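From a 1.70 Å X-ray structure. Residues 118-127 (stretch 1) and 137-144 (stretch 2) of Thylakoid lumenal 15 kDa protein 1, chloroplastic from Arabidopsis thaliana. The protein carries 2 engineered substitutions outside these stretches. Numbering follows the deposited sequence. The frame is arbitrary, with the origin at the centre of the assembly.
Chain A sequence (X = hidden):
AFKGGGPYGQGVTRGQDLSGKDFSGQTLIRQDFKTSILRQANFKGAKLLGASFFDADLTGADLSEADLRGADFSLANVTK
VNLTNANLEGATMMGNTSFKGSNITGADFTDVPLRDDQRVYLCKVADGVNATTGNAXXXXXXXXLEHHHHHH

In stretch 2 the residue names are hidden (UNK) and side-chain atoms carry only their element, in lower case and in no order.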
# COMPACT_ATOMS: atom_id res chain seq x y z
N GLN A 118 8.57 -10.17 9.17
CA GLN A 118 7.46 -9.45 8.56
C GLN A 118 6.20 -10.32 8.54
O GLN A 118 5.10 -9.85 8.87
CB GLN A 118 7.79 -9.02 7.13
CG GLN A 118 8.97 -8.12 7.00
CD GLN A 118 9.31 -7.82 5.56
OE1 GLN A 118 9.48 -8.73 4.73
NE2 GLN A 118 9.40 -6.53 5.25
N ARG A 119 6.37 -11.59 8.15
CA ARG A 119 5.23 -12.51 8.13
C ARG A 119 4.68 -12.73 9.55
O ARG A 119 3.46 -12.78 9.76
CB ARG A 119 5.59 -13.83 7.43
CG ARG A 119 4.40 -14.72 7.17
CD ARG A 119 4.75 -15.95 6.33
NE ARG A 119 5.72 -15.66 5.28
CZ ARG A 119 5.44 -15.36 4.01
NH1 ARG A 119 4.18 -15.26 3.57
NH2 ARG A 119 6.44 -15.12 3.17
N VAL A 120 5.58 -12.81 10.53
CA VAL A 120 5.14 -12.99 11.91
C VAL A 120 4.27 -11.83 12.39
O VAL A 120 3.21 -12.06 12.99
CB VAL A 120 6.35 -13.19 12.89
CG1 VAL A 120 5.89 -13.11 14.31
CG2 VAL A 120 7.00 -14.54 12.63
N TYR A 121 4.68 -10.59 12.10
CA TYR A 121 3.92 -9.44 12.54
C TYR A 121 2.57 -9.36 11.80
O TYR A 121 1.50 -9.20 12.40
CB TYR A 121 4.67 -8.09 12.34
CG TYR A 121 3.75 -6.97 12.78
CD1 TYR A 121 3.48 -6.77 14.15
CD2 TYR A 121 3.02 -6.19 11.84
CE1 TYR A 121 2.57 -5.81 14.58
CE2 TYR A 121 2.09 -5.22 12.29
CZ TYR A 121 1.89 -5.04 13.65
OH TYR A 121 0.99 -4.08 14.10
N LEU A 122 2.65 -9.44 10.48
CA LEU A 122 1.45 -9.30 9.67
C LEU A 122 0.40 -10.35 10.04
O LEU A 122 -0.79 -10.04 10.11
CB LEU A 122 1.80 -9.38 8.18
CG LEU A 122 2.51 -8.13 7.64
CD1 LEU A 122 2.98 -8.36 6.21
CD2 LEU A 122 1.65 -6.89 7.71
N CYS A 123 0.87 -11.58 10.31
CA CYS A 123 -0.01 -12.70 10.69
C CYS A 123 -0.66 -12.52 12.05
O CYS A 123 -1.68 -13.17 12.32
CB CYS A 123 0.74 -14.02 10.65
SG CYS A 123 1.00 -14.62 8.98
N LYS A 124 -0.09 -11.67 12.90
CA LYS A 124 -0.70 -11.35 14.18
C LYS A 124 -1.89 -10.47 13.98
O LYS A 124 -2.79 -10.45 14.82
CB LYS A 124 0.24 -10.59 15.12
CG LYS A 124 1.27 -11.47 15.77
CD LYS A 124 2.25 -10.63 16.57
CE LYS A 124 3.33 -11.55 17.15
NZ LYS A 124 4.41 -10.70 17.67
N VAL A 125 -1.87 -9.68 12.91
CA VAL A 125 -2.96 -8.72 12.73
C VAL A 125 -3.84 -9.07 11.53
O VAL A 125 -4.76 -8.30 11.23
CB VAL A 125 -2.45 -7.24 12.62
CG1 VAL A 125 -1.89 -6.73 13.97
CG2 VAL A 125 -1.43 -7.11 11.51
N ALA A 126 -3.56 -10.21 10.86
CA ALA A 126 -4.21 -10.61 9.60
C ALA A 126 -5.53 -11.34 9.76
O ALA A 126 -5.64 -12.32 10.51
CB ALA A 126 -3.26 -11.46 8.74
N ASP A 127 -6.53 -10.86 9.02
CA ASP A 127 -7.82 -11.52 8.94
C ASP A 127 -8.61 -11.11 7.68
O ASP A 127 -8.16 -10.26 6.92
CB ASP A 127 -8.62 -11.35 10.26
CG ASP A 127 -9.17 -9.95 10.47
OD1 ASP A 127 -8.99 -9.04 9.63
OD2 ASP A 127 -9.82 -9.77 11.52
N UNK A 137 -6.81 -13.40 3.63
CA UNK A 137 -5.58 -12.59 3.88
C UNK A 137 -4.52 -13.46 4.49
O UNK A 137 -3.39 -13.45 4.03
c UNK A 137 -5.84 -11.35 4.76
o UNK A 137 -6.70 -10.45 4.05
c UNK A 137 -4.51 -10.61 5.11
N UNK A 138 -4.92 -14.28 5.46
CA UNK A 138 -4.04 -15.25 6.14
C UNK A 138 -3.43 -16.28 5.21
O UNK A 138 -2.30 -16.71 5.44
c UNK A 138 -4.81 -15.96 7.25
n UNK A 138 -3.81 -14.66 11.18
n UNK A 138 -2.98 -16.73 11.65
c UNK A 138 -5.32 -15.03 8.34
c UNK A 138 -5.85 -15.80 9.53
c UNK A 138 -3.87 -15.98 11.03
n UNK A 138 -4.80 -16.54 10.25
N UNK A 139 -4.17 -16.70 4.18
CA UNK A 139 -3.64 -17.65 3.19
C UNK A 139 -2.62 -17.01 2.28
O UNK A 139 -1.59 -17.61 1.95
o UNK A 139 -5.13 -19.74 4.18
o UNK A 139 -6.82 -19.34 2.83
c UNK A 139 -4.76 -18.28 2.36
c UNK A 139 -5.63 -19.18 3.18
N UNK A 140 -2.89 -15.77 1.84
CA UNK A 140 -1.95 -15.07 0.98
C UNK A 140 -0.66 -14.84 1.73
O UNK A 140 0.40 -14.81 1.13
c UNK A 140 -3.87 -13.99 -0.24
o UNK A 140 -2.72 -12.81 1.53
c UNK A 140 -2.53 -13.73 0.45
N UNK A 141 -0.78 -14.71 3.06
CA UNK A 141 0.38 -14.53 3.94
C UNK A 141 0.97 -15.85 4.42
O UNK A 141 2.05 -15.87 5.00
c UNK A 141 -0.84 -11.55 6.20
c UNK A 141 -0.04 -13.72 5.19
c UNK A 141 -0.23 -12.21 5.01
c UNK A 141 1.08 -11.54 4.62
N UNK A 142 0.24 -16.95 4.18
CA UNK A 142 0.69 -18.29 4.54
C UNK A 142 0.96 -18.37 6.04
O UNK A 142 2.02 -18.83 6.48
c UNK A 142 1.93 -18.69 3.75
c UNK A 142 3.08 -18.89 1.54
c UNK A 142 1.74 -18.77 2.23
c UNK A 142 0.80 -19.95 1.87
N UNK A 143 -0.02 -17.90 6.81
CA UNK A 143 0.14 -17.85 8.25
C UNK A 143 0.22 -19.23 8.88
O UNK A 143 1.03 -19.43 9.78
c UNK A 143 -0.96 -17.01 8.89
s UNK A 143 -0.86 -15.27 8.38
N UNK A 144 -0.57 -20.17 8.37
CA UNK A 144 -0.76 -21.47 9.01
C UNK A 144 -0.31 -22.65 8.11
O UNK A 144 -0.97 -23.71 8.05
c UNK A 144 -2.21 -21.62 9.50
c UNK A 144 -2.82 -20.28 9.99
n UNK A 144 -3.87 -19.80 9.31
o UNK A 144 -2.32 -19.68 10.96

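Position 137 has three side-chain atoms. The carbon on CA carries one oxygen and one carbon. Its CB points toward stretch 1. The terminal carbon lies 3.9 Å from CB of A126, and the oxygen lies 3.2 Å from O of D127. That fork is threonine, T137.

Position 138 has seven side-chain atoms: three carbons, a nitrogen, then a carbon carrying two more nitrogens. Its CB points sideways, but the end of the chain comes nearer to stretch 1. One terminal nitrogen lies within hydrogen-bonding distance of O of C123 and O of A126. The group is a guanidinium, so the residue is arginine, R138. NH1 donates two hydrogen bonds, to O of C123 at 2.8 Å and to O of A126 at 3.0 Å. Both acceptors lie at the edge of the guanidinium, near its plane.

Position 139 has two carbons, the second carrying two oxygens. It does not touch stretch 1. This short carboxylate is aspartate, D139.

Position 140 again has one carbon bearing an oxygen and a carbon. Its side chain makes no contact with stretch 1. It is threonine, T140. Its OG1 turns back along the helix and donates a hydrogen bond to O of T137 at 2.7 Å.

Position 141 has four carbons, forked at the second. One end carbon packs against CB of A126 and CB of L122. CB lies 4.0 Å from SG of C123. It is leucine, L141. CD1 is the packing carbon, 3.5 Å from CB of A126 and 3.9 Å from CB of L122. The backbone O of L141 accepts a hydrogen bond from NH1 of R119 at 2.6 Å.

Position 142 has the same four carbons and the same fork. Its CB lies 4.1 Å from NH1 of R119. It is leucine, L142. It has positive phi and is the first residue after the helix to leave helical phi/psi.

Position 143 has one carbon, then one sulfur. The sulfur sits at bonding distance from SG of C123. The residue is cysteine, C143. The SG of C123 and SG of C143 are 2.1 Å apart, a disulfide with chi3 of -89°.

Position 144 has two carbons, the second carrying one oxygen and one nitrogen. Its CB points away from stretch 1, and it makes no contact there. It is asparagine, N144. OD1 accepts a hydrogen bond from NH2 of R138 at 3.1 Å.

The contact combines three elements. The disulfide ties the stretches together covalently. L141 fills the space beside L122, C123 and A126. Two arginines, one from each stretch, reach across to backbone carbonyls of the other. R138 also holds N144, so its guanidinium links both stretches.

Stretch 2 137-144: TRDTLLCN
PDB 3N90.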